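Local structure of (S)-ureidoglycine aminohydrolase (1RC6) at residues His202-Tyr213 with Ala246-Asp254; Val165-Lys173 with Asn180-Pro188. The protein hydrolyses (S)-ureidoglycine to (S)-ureidoglycolate and ammonia, a manganese-dependent deamination that lets Escherichia coli draw nitrogen from allantoin under anaerobic conditions. All coordinates share one frame; numbering follows the deposited sequence.

Contact 1: His202-Tyr213 with Ala246-Asp254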
loop_
_atom_site.group_PDB
_atom_site.type_symbol
_atom_site.label_atom_id
_atom_site.label_comp_id
_atom_site.label_asym_id
_atom_site.label_seq_id
_atom_site.Cartn_x
_atom_site.Cartn_y
_atom_site.Cartn_z
ATOM N N HIS A 202 -10.023 1.085 2.132
ATOM C CA HIS A 202 -9.036 0.495 1.251
ATOM C C HIS A 202 -8.065 1.590 0.858
ATOM O O HIS A 202 -8.440 2.756 0.769
ATOM C CB HIS A 202 -9.689 -0.087 -0.012
ATOM C CG HIS A 202 -10.457 -1.348 0.229
ATOM N ND1 HIS A 202 -9.916 -2.434 0.885
ATOM C CD2 HIS A 202 -11.724 -1.698 -0.094
ATOM C CE1 HIS A 202 -10.818 -3.398 0.957
ATOM N NE2 HIS A 202 -11.923 -2.977 0.371
ATOM N N GLY A 203 -6.814 1.210 0.650
ATOM C CA GLY A 203 -5.809 2.160 0.233
ATOM C C GLY A 203 -5.131 1.475 -0.933
ATOM O O GLY A 203 -4.481 0.456 -0.747
ATOM N N ALA A 204 -5.285 1.994 -2.142
ATOM C CA ALA A 204 -4.659 1.330 -3.266
ATOM C C ALA A 204 -3.665 2.208 -3.982
ATOM O O ALA A 204 -3.885 3.408 -4.165
ATOM C CB ALA A 204 -5.712 0.854 -4.233
ATOM N N TYR A 205 -2.555 1.597 -4.365
ATOM C CA TYR A 205 -1.505 2.270 -5.107
ATOM C C TYR A 205 -1.392 1.484 -6.403
ATOM O O TYR A 205 -1.150 0.276 -6.380
ATOM C CB TYR A 205 -0.174 2.208 -4.371
ATOM C CG TYR A 205 0.958 2.843 -5.141
ATOM C CD1 TYR A 205 1.075 4.234 -5.229
ATOM C CD2 TYR A 205 1.914 2.061 -5.792
ATOM C CE1 TYR A 205 2.118 4.829 -5.943
ATOM C CE2 TYR A 205 2.961 2.646 -6.508
ATOM C CZ TYR A 205 3.058 4.029 -6.579
ATOM O OH TYR A 205 4.097 4.611 -7.281
ATOM N N ILE A 206 -1.582 2.164 -7.529
ATOM C CA ILE A 206 -1.508 1.514 -8.828
ATOM C C ILE A 206 -0.070 1.177 -9.156
ATOM O O ILE A 206 0.744 2.067 -9.409
ATOM C CB ILE A 206 -2.051 2.420 -9.911
ATOM C CG1 ILE A 206 -3.437 2.913 -9.502
ATOM C CG2 ILE A 206 -2.095 1.670 -11.232
ATOM C CD1 ILE A 206 -4.442 1.809 -9.291
ATOM N N LEU A 207 0.230 -0.117 -9.155
ATOM C CA LEU A 207 1.577 -0.612 -9.423
ATOM C C LEU A 207 2.020 -0.551 -10.874
ATOM O O LEU A 207 3.190 -0.294 -11.165
ATOM C CB LEU A 207 1.703 -2.048 -8.931
ATOM C CG LEU A 207 1.728 -2.193 -7.419
ATOM C CD1 LEU A 207 1.733 -3.660 -7.056
ATOM C CD2 LEU A 207 2.963 -1.493 -6.875
ATOM N N SER A 208 1.093 -0.801 -11.786
ATOM C CA SER A 208 1.447 -0.776 -13.192
ATOM C C SER A 208 0.231 -0.763 -14.088
ATOM O O SER A 208 -0.897 -0.969 -13.646
ATOM C CB SER A 208 2.300 -1.996 -13.544
ATOM O OG SER A 208 1.501 -3.169 -13.580
ATOM N N GLY A 209 0.489 -0.524 -15.367
ATOM C CA GLY A 209 -0.573 -0.503 -16.340
ATOM C C GLY A 209 -1.376 0.769 -16.300
ATOM O O GLY A 209 -0.915 1.806 -15.840
ATOM N N GLN A 210 -2.601 0.673 -16.786
ATOM C CA GLN A 210 -3.493 1.804 -16.844
ATOM C C GLN A 210 -4.898 1.253 -16.927
ATOM O O GLN A 210 -5.142 0.260 -17.605
ATOM C CB GLN A 210 -3.174 2.629 -18.085
ATOM C CG GLN A 210 -4.241 3.624 -18.468
ATOM C CD GLN A 210 -3.875 4.391 -19.721
ATOM O OE1 GLN A 210 -3.534 3.794 -20.743
ATOM N NE2 GLN A 210 -3.946 5.718 -19.652
ATOM N N GLY A 211 -5.825 1.887 -16.232
ATOM C CA GLY A 211 -7.187 1.410 -16.270
ATOM C C GLY A 211 -8.139 2.535 -15.967
ATOM O O GLY A 211 -7.751 3.697 -15.959
ATOM N N VAL A 212 -9.395 2.190 -15.728
ATOM C CA VAL A 212 -10.397 3.184 -15.403
ATOM C C VAL A 212 -11.177 2.715 -14.184
ATOM O O VAL A 212 -11.641 1.572 -14.115
ATOM C CB VAL A 212 -11.356 3.417 -16.582
ATOM C CG1 VAL A 212 -12.414 4.438 -16.201
ATOM C CG2 VAL A 212 -10.570 3.906 -17.785
ATOM N N TYR A 213 -11.301 3.612 -13.216
ATOM C CA TYR A 213 -12.005 3.314 -11.983
ATOM C C TYR A 213 -13.324 4.050 -11.941
ATOM O O TYR A 213 -13.500 5.062 -12.609
ATOM C CB TYR A 213 -11.163 3.742 -10.779
ATOM C CG TYR A 213 -10.712 2.606 -9.898
ATOM C CD1 TYR A 213 -9.883 1.595 -10.391
ATOM C CD2 TYR A 213 -11.106 2.545 -8.563
ATOM C CE1 TYR A 213 -9.457 0.552 -9.574
ATOM C CE2 TYR A 213 -10.686 1.507 -7.738
ATOM C CZ TYR A 213 -9.864 0.515 -8.248
ATOM O OH TYR A 213 -9.457 -0.511 -7.428
ATOM N N ALA A 246 -0.025 -4.591 -18.141
ATOM C CA ALA A 246 -0.941 -5.264 -17.223
ATOM C C ALA A 246 -1.343 -4.355 -16.055
ATOM O O ALA A 246 -0.497 -3.920 -15.268
ATOM C CB ALA A 246 -0.299 -6.541 -16.695
ATOM N N PHE A 247 -2.643 -4.090 -15.943
ATOM C CA PHE A 247 -3.194 -3.228 -14.892
ATOM C C PHE A 247 -3.181 -3.895 -13.508
ATOM O O PHE A 247 -4.016 -4.748 -13.216
ATOM C CB PHE A 247 -4.627 -2.830 -15.282
ATOM C CG PHE A 247 -5.291 -1.891 -14.318
ATOM C CD1 PHE A 247 -4.677 -0.693 -13.947
ATOM C CD2 PHE A 247 -6.546 -2.188 -13.796
ATOM C CE1 PHE A 247 -5.311 0.204 -13.061
ATOM C CE2 PHE A 247 -7.190 -1.301 -12.910
ATOM C CZ PHE A 247 -6.572 -0.106 -12.543
ATOM N N SER A 248 -2.231 -3.513 -12.657
ATOM C CA SER A 248 -2.160 -4.094 -11.319
ATOM C C SER A 248 -1.942 -3.072 -10.209
ATOM O O SER A 248 -1.182 -2.115 -10.366
ATOM C CB SER A 248 -1.042 -5.136 -11.240
ATOM O OG SER A 248 0.231 -4.520 -11.192
ATOM N N TYR A 249 -2.608 -3.290 -9.080
ATOM C CA TYR A 249 -2.463 -2.404 -7.936
ATOM C C TYR A 249 -2.468 -3.156 -6.609
ATOM O O TYR A 249 -3.083 -4.214 -6.479
ATOM C CB TYR A 249 -3.563 -1.343 -7.927
ATOM C CG TYR A 249 -4.964 -1.871 -7.766
ATOM C CD1 TYR A 249 -5.730 -2.237 -8.874
ATOM C CD2 TYR A 249 -5.549 -1.957 -6.503
ATOM C CE1 TYR A 249 -7.064 -2.669 -8.725
ATOM C CE2 TYR A 249 -6.872 -2.391 -6.340
ATOM C CZ TYR A 249 -7.619 -2.740 -7.453
ATOM O OH TYR A 249 -8.915 -3.154 -7.274
ATOM N N ILE A 250 -1.770 -2.597 -5.625
ATOM C CA ILE A 250 -1.685 -3.195 -4.306
ATOM C C ILE A 250 -2.624 -2.426 -3.400
ATOM O O ILE A 250 -2.794 -1.225 -3.567
ATOM C CB ILE A 250 -0.247 -3.113 -3.767
ATOM C CG1 ILE A 250 -0.154 -3.820 -2.414
ATOM C CG2 ILE A 250 0.198 -1.645 -3.682
ATOM C CD1 ILE A 250 1.265 -4.037 -1.957
ATOM N N TYR A 251 -3.245 -3.111 -2.446
ATOM C CA TYR A 251 -4.164 -2.432 -1.553
ATOM C C TYR A 251 -4.374 -3.117 -0.217
ATOM O O TYR A 251 -4.376 -4.345 -0.122
ATOM C CB TYR A 251 -5.523 -2.242 -2.236
ATOM C CG TYR A 251 -6.358 -3.497 -2.338
ATOM C CD1 TYR A 251 -6.209 -4.380 -3.419
ATOM C CD2 TYR A 251 -7.312 -3.798 -1.363
ATOM C CE1 TYR A 251 -6.999 -5.531 -3.526
ATOM C CE2 TYR A 251 -8.107 -4.953 -1.460
ATOM C CZ TYR A 251 -7.942 -5.809 -2.542
ATOM O OH TYR A 251 -8.717 -6.946 -2.619
ATOM N N SER A 252 -4.581 -2.300 0.807
ATOM C CA SER A 252 -4.797 -2.773 2.158
ATOM C C SER A 252 -6.261 -3.075 2.429
ATOM O O SER A 252 -7.134 -2.725 1.649
ATOM C CB SER A 252 -4.289 -1.739 3.150
ATOM O OG SER A 252 -4.817 -0.459 2.862
ATOM N N LYS A 253 -6.517 -3.720 3.559
ATOM C CA LYS A 253 -7.857 -4.117 3.949
ATOM C C LYS A 253 -7.806 -4.646 5.374
ATOM O O LYS A 253 -7.070 -5.577 5.656
ATOM C CB LYS A 253 -8.329 -5.225 3.004
ATOM C CG LYS A 253 -9.371 -6.170 3.572
ATOM C CD LYS A 253 -9.409 -7.487 2.789
ATOM C CE LYS A 253 -10.575 -8.389 3.217
ATOM N NZ LYS A 253 -11.923 -7.825 2.875
ATOM N N ASP A 254 -8.568 -4.046 6.278
ATOM C CA ASP A 254 -8.616 -4.522 7.662
ATOM C C ASP A 254 -9.600 -5.699 7.673
ATOM O O ASP A 254 -10.524 -5.750 6.854
ATOM C CB ASP A 254 -9.121 -3.426 8.602
ATOM C CG ASP A 254 -10.516 -2.958 8.250
ATOM O OD1 ASP A 254 -10.678 -2.270 7.221
ATOM O OD2 ASP A 254 -11.456 -3.286 8.992
#
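Phe247 turns one face of its ring to Gly211, whose CA sits 3.9 Å from the ring centroid and almost directly over it, a CH-pi contact. With CG anti to the backbone N (chi1 -177°), the ring reaches past the bend at Gly209, and a CB on Gly211 would run into it. CE1 meets Ile206 CG2 at 4.0 Å, and CZ, at the end of the ring, approaches the edge of Tyr213. Next to Phe247 in the strand, the antiparallel pairing of 202-208 with 247-254 slips by one residue: Leu207 and Ser208 both face Ser248 in a classic beta bulge. Ser248 O accepts a bond from Ser208 N and a weak one from Leu207 N. Ser208 OG receives a bond from Ser248 OG and donates to Ala246 O at 2.7 Å.

Two residues on from Phe247, Tyr249 lies on the same side of the sheet as Ala204 and Ile206. Its CB touches Ile206 CD1 (3.5 Å) and its CD2 touches Ala204 CB (3.6 Å), while Tyr213, poorly ordered, comes from the opposite direction in an offset edge-to-face pair whose details are doubtful.

His202 takes the other end of the pairing. Its ND1 donates to Ser252 O at 2.9 Å in a nearly straight bond (170°) that lies in both the ring plane and the carbonyl plane. Tyr251 directs its edge at the imidazole face with the planes at 88°, and Lys253 CB lies at the imidazole edge near CE1. By similarity His202 binds manganese together with Glu196, His198 and Gln236, and Tyr249 and Lys253 bind substrate. In this cupin barrel Ser252 O would be a second-shell acceptor, whose bond to ND1 probably fixes the rotation of the imidazole and is consistent with NE2 serving the metal.

Contact 2: Val165-Lys173 with Asn180-Pro188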
loop_
_atom_site.group_PDB
_atom_site.type_symbol
_atom_site.label_atom_id
_atom_site.label_comp_id
_atom_site.label_asym_id
_atom_site.label_seq_id
_atom_site.Cartn_x
_atom_site.Cartn_y
_atom_site.Cartn_z
ATOM N N VAL A 165 -7.125 -11.848 -14.699
ATOM C CA VAL A 165 -7.339 -11.569 -13.283
ATOM C C VAL A 165 -6.505 -12.496 -12.397
ATOM O O VAL A 165 -6.368 -13.685 -12.666
ATOM C CB VAL A 165 -8.833 -11.724 -12.888
ATOM C CG1 VAL A 165 -9.034 -11.340 -11.437
ATOM C CG2 VAL A 165 -9.691 -10.857 -13.772
ATOM N N ILE A 166 -5.941 -11.932 -11.339
ATOM C CA ILE A 166 -5.126 -12.688 -10.407
ATOM C C ILE A 166 -5.167 -11.977 -9.059
ATOM O O ILE A 166 -4.811 -10.800 -8.961
ATOM C CB ILE A 166 -3.648 -12.745 -10.855
ATOM C CG1 ILE A 166 -3.504 -13.499 -12.176
ATOM C CG2 ILE A 166 -2.813 -13.405 -9.769
ATOM C CD1 ILE A 166 -2.059 -13.561 -12.676
ATOM N N LEU A 167 -5.609 -12.676 -8.022
ATOM C CA LEU A 167 -5.640 -12.079 -6.698
ATOM C C LEU A 167 -4.460 -12.620 -5.913
ATOM O O LEU A 167 -4.110 -13.791 -6.050
ATOM C CB LEU A 167 -6.919 -12.445 -5.954
ATOM C CG LEU A 167 -6.874 -11.952 -4.505
ATOM C CD1 LEU A 167 -6.730 -10.433 -4.506
ATOM C CD2 LEU A 167 -8.120 -12.368 -3.747
ATOM N N LEU A 168 -3.826 -11.764 -5.119
ATOM C CA LEU A 168 -2.730 -12.203 -4.274
ATOM C C LEU A 168 -3.031 -11.829 -2.827
ATOM O O LEU A 168 -3.519 -10.729 -2.550
ATOM C CB LEU A 168 -1.412 -11.561 -4.692
ATOM C CG LEU A 168 -0.985 -11.728 -6.146
ATOM C CD1 LEU A 168 0.504 -11.403 -6.268
ATOM C CD2 LEU A 168 -1.250 -13.160 -6.612
ATOM N N ASP A 169 -2.770 -12.761 -1.915
ATOM C CA ASP A 169 -2.969 -12.512 -0.497
ATOM C C ASP A 169 -1.577 -12.526 0.127
ATOM O O ASP A 169 -0.873 -13.535 0.088
ATOM C CB ASP A 169 -3.849 -13.586 0.133
ATOM C CG ASP A 169 -5.240 -13.616 -0.458
ATOM O OD1 ASP A 169 -5.573 -12.682 -1.222
ATOM O OD2 ASP A 169 -5.999 -14.569 -0.152
ATOM N N PHE A 170 -1.186 -11.391 0.697
ATOM C CA PHE A 170 0.130 -11.235 1.291
ATOM C C PHE A 170 0.312 -11.780 2.685
ATOM O O PHE A 170 1.411 -12.169 3.051
ATOM C CB PHE A 170 0.492 -9.758 1.316
ATOM C CG PHE A 170 1.081 -9.262 0.047
ATOM C CD1 PHE A 170 2.448 -9.263 -0.140
ATOM C CD2 PHE A 170 0.265 -8.787 -0.972
ATOM C CE1 PHE A 170 3.002 -8.796 -1.330
ATOM C CE2 PHE A 170 0.812 -8.318 -2.168
ATOM C CZ PHE A 170 2.184 -8.324 -2.345
ATOM N N LEU A 171 -0.757 -11.803 3.466
ATOM C CA LEU A 171 -0.666 -12.235 4.848
ATOM C C LEU A 171 -1.533 -13.419 5.201
ATOM O O LEU A 171 -2.439 -13.778 4.471
ATOM C CB LEU A 171 -1.024 -11.050 5.760
ATOM C CG LEU A 171 0.059 -10.047 6.192
ATOM C CD1 LEU A 171 1.141 -9.896 5.132
ATOM C CD2 LEU A 171 -0.594 -8.716 6.505
ATOM N N PRO A 172 -1.252 -14.059 6.341
ATOM C CA PRO A 172 -2.047 -15.215 6.769
ATOM C C PRO A 172 -3.476 -14.750 7.071
ATOM O O PRO A 172 -3.680 -13.604 7.456
ATOM C CB PRO A 172 -1.311 -15.689 8.031
ATOM C CG PRO A 172 0.095 -15.265 7.793
ATOM C CD PRO A 172 -0.065 -13.888 7.200
ATOM N N LYS A 173 -4.451 -15.637 6.912
ATOM C CA LYS A 173 -5.852 -15.302 7.171
ATOM C C LYS A 173 -6.255 -15.484 8.634
ATOM O O LYS A 173 -7.312 -15.027 9.040
ATOM C CB LYS A 173 -6.759 -16.171 6.301
ATOM C CG LYS A 173 -6.280 -16.316 4.868
ATOM C CD LYS A 173 -6.482 -15.045 4.068
ATOM C CE LYS A 173 -7.808 -15.082 3.333
ATOM N NZ LYS A 173 -7.840 -16.160 2.299
ATOM N N ASN A 180 -4.788 -7.307 5.999
ATOM C CA ASN A 180 -4.178 -8.043 4.912
ATOM C C ASN A 180 -3.893 -7.091 3.763
ATOM O O ASN A 180 -4.535 -6.056 3.644
ATOM C CB ASN A 180 -5.088 -9.176 4.458
ATOM C CG ASN A 180 -4.311 -10.350 3.872
ATOM O OD1 ASN A 180 -4.800 -11.479 3.840
ATOM N ND2 ASN A 180 -3.103 -10.087 3.400
ATOM N N MET A 181 -2.898 -7.425 2.951
ATOM C CA MET A 181 -2.532 -6.616 1.797
ATOM C C MET A 181 -2.788 -7.491 0.574
ATOM O O MET A 181 -2.528 -8.694 0.601
ATOM C CB MET A 181 -1.046 -6.221 1.845
ATOM C CG MET A 181 -0.625 -5.278 2.974
ATOM S SD MET A 181 -1.238 -3.566 2.851
ATOM C CE MET A 181 -1.281 -3.352 1.100
ATOM N N HIS A 182 -3.312 -6.904 -0.491
ATOM C CA HIS A 182 -3.580 -7.681 -1.693
ATOM C C HIS A 182 -3.086 -6.956 -2.933
ATOM O O HIS A 182 -2.916 -5.742 -2.927
ATOM C CB HIS A 182 -5.085 -7.936 -1.866
ATOM C CG HIS A 182 -5.728 -8.624 -0.708
ATOM N ND1 HIS A 182 -6.187 -7.944 0.397
ATOM C CD2 HIS A 182 -5.995 -9.930 -0.485
ATOM C CE1 HIS A 182 -6.713 -8.803 1.253
ATOM N NE2 HIS A 182 -6.609 -10.016 0.741
ATOM N N ILE A 183 -2.859 -7.716 -3.994
ATOM C CA ILE A 183 -2.446 -7.156 -5.266
ATOM C C ILE A 183 -3.394 -7.742 -6.305
ATOM O O ILE A 183 -3.584 -8.955 -6.348
ATOM C CB ILE A 183 -1.008 -7.559 -5.648
ATOM C CG1 ILE A 183 -0.002 -6.581 -5.041
ATOM C CG2 ILE A 183 -0.877 -7.591 -7.169
ATOM C CD1 ILE A 183 1.460 -6.887 -5.394
ATOM N N LEU A 184 -4.006 -6.885 -7.115
ATOM C CA LEU A 184 -4.911 -7.332 -8.173
ATOM C C LEU A 184 -4.251 -7.031 -9.515
ATOM O O LEU A 184 -3.709 -5.941 -9.710
ATOM C CB LEU A 184 -6.258 -6.612 -8.082
ATOM C CG LEU A 184 -7.408 -7.435 -7.491
ATOM C CD1 LEU A 184 -8.639 -6.568 -7.296
ATOM C CD2 LEU A 184 -7.718 -8.596 -8.419
ATOM N N SER A 185 -4.283 -7.996 -10.431
ATOM C CA SER A 185 -3.671 -7.809 -11.739
ATOM C C SER A 185 -4.683 -8.103 -12.840
ATOM O O SER A 185 -5.523 -8.985 -12.688
ATOM C CB SER A 185 -2.452 -8.728 -11.878
ATOM O OG SER A 185 -1.544 -8.261 -12.869
ATOM N N PHE A 186 -4.614 -7.338 -13.931
ATOM C CA PHE A 186 -5.511 -7.514 -15.079
ATOM C C PHE A 186 -4.719 -7.503 -16.377
ATOM O O PHE A 186 -4.197 -6.461 -16.784
ATOM C CB PHE A 186 -6.549 -6.396 -15.162
ATOM C CG PHE A 186 -7.543 -6.402 -14.050
ATOM C CD1 PHE A 186 -7.186 -5.981 -12.773
ATOM C CD2 PHE A 186 -8.854 -6.799 -14.280
ATOM C CE1 PHE A 186 -8.130 -5.951 -11.730
ATOM C CE2 PHE A 186 -9.804 -6.773 -13.252
ATOM C CZ PHE A 186 -9.442 -6.347 -11.973
ATOM N N ALA A 187 -4.631 -8.661 -17.025
ATOM C CA ALA A 187 -3.913 -8.769 -18.287
ATOM C C ALA A 187 -4.656 -7.912 -19.306
ATOM O O ALA A 187 -5.859 -7.684 -19.175
ATOM C CB ALA A 187 -3.868 -10.216 -18.743
ATOM N N PRO A 188 -3.947 -7.421 -20.333
ATOM C CA PRO A 188 -4.563 -6.580 -21.366
ATOM C C PRO A 188 -5.890 -7.098 -21.940
ATOM O O PRO A 188 -6.943 -6.492 -21.734
ATOM C CB PRO A 188 -3.462 -6.483 -22.422
ATOM C CG PRO A 188 -2.218 -6.479 -21.585
ATOM C CD PRO A 188 -2.502 -7.585 -20.583
#
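Phe170 packs along Met181 and Ile183 of the partner strand, starting from a backbone bond in which Phe170 N donates to Met181 O at 3.0 Å (160°). Its CB rests 3.9 Å from Met181 CB. Beyond CG, the CD2 corner of the ring lies beside Met181 O, which sits at the ring edge, close to its plane. CE2 then meets Ile183 CG1 at 3.5 Å, and CZ, the end of the ring, touches Ile183 CD1 at 3.4 Å. The isoleucine comes to this edge with CG1 anti to its own carbonyl carbon (chi1 -87°) and its chain extended to CD1. Tyr108 meets the Phe170 ring edge-to-face. An alanine here would remove every ring contact with Ile183 and is likely to open a gap beside its CG1 and CD1, with Tyr108 deprived of its aromatic partner.

The two segments form a beta hairpin at the margin of the sheet of the C-terminal cupin domain, with 166-169 as one of its two edge strands. Backbone bonding is uneven: Ser185 N gives Ile166 O a sound bond of 3.2 Å, whereas the return bond from Ile166 N and both joining Leu168 and Ile183 are weak. Leu168 and Ile183 nevertheless pack obliquely, CB to CB at 4.1 Å, and Ile183 also touches Tyr86 of strand 81-89, in the other cupin domain.

On the opposite side of the hairpin, Leu167 CD1 approaches His182 CB at 4.0 Å and also nears Leu184. That side adjoins the probable substrate site, where His182 lies against Tyr251 and Lys253, and Leu184 against Tyr249. At the N-terminal end, the Val165 side chain lies beside that of Phe186, with CG2 4.1 Å from CE2. Near the turn, Lys173 NZ bends back to a weak salt bridge with Asp169 OD2.

In the fold
Followed from the N terminus, the chain first makes contact 2, in which 165-173 and 180-188 close a short hairpin loop. Only then does contact 1 open, closing a longer excursion between 202-213 and 246-254 that includes Gln236, a manganese ligand by similarity. The two contacts follow in series, neither nested nor crossed. In space they merge: the late strand 247-254 inserts between 202-208 and 179-186, probably bonded to the latter through Tyr251 N to His182 O and Asn180 N to Lys253 O. Within one larger antiparallel sheet, 202-208, which holds the probable manganese ligand His202, is linked through 247-254 and 179-186 to the edge strand 166-169, and through Ile183 and Phe170 the hairpin also meets the N-terminal domain.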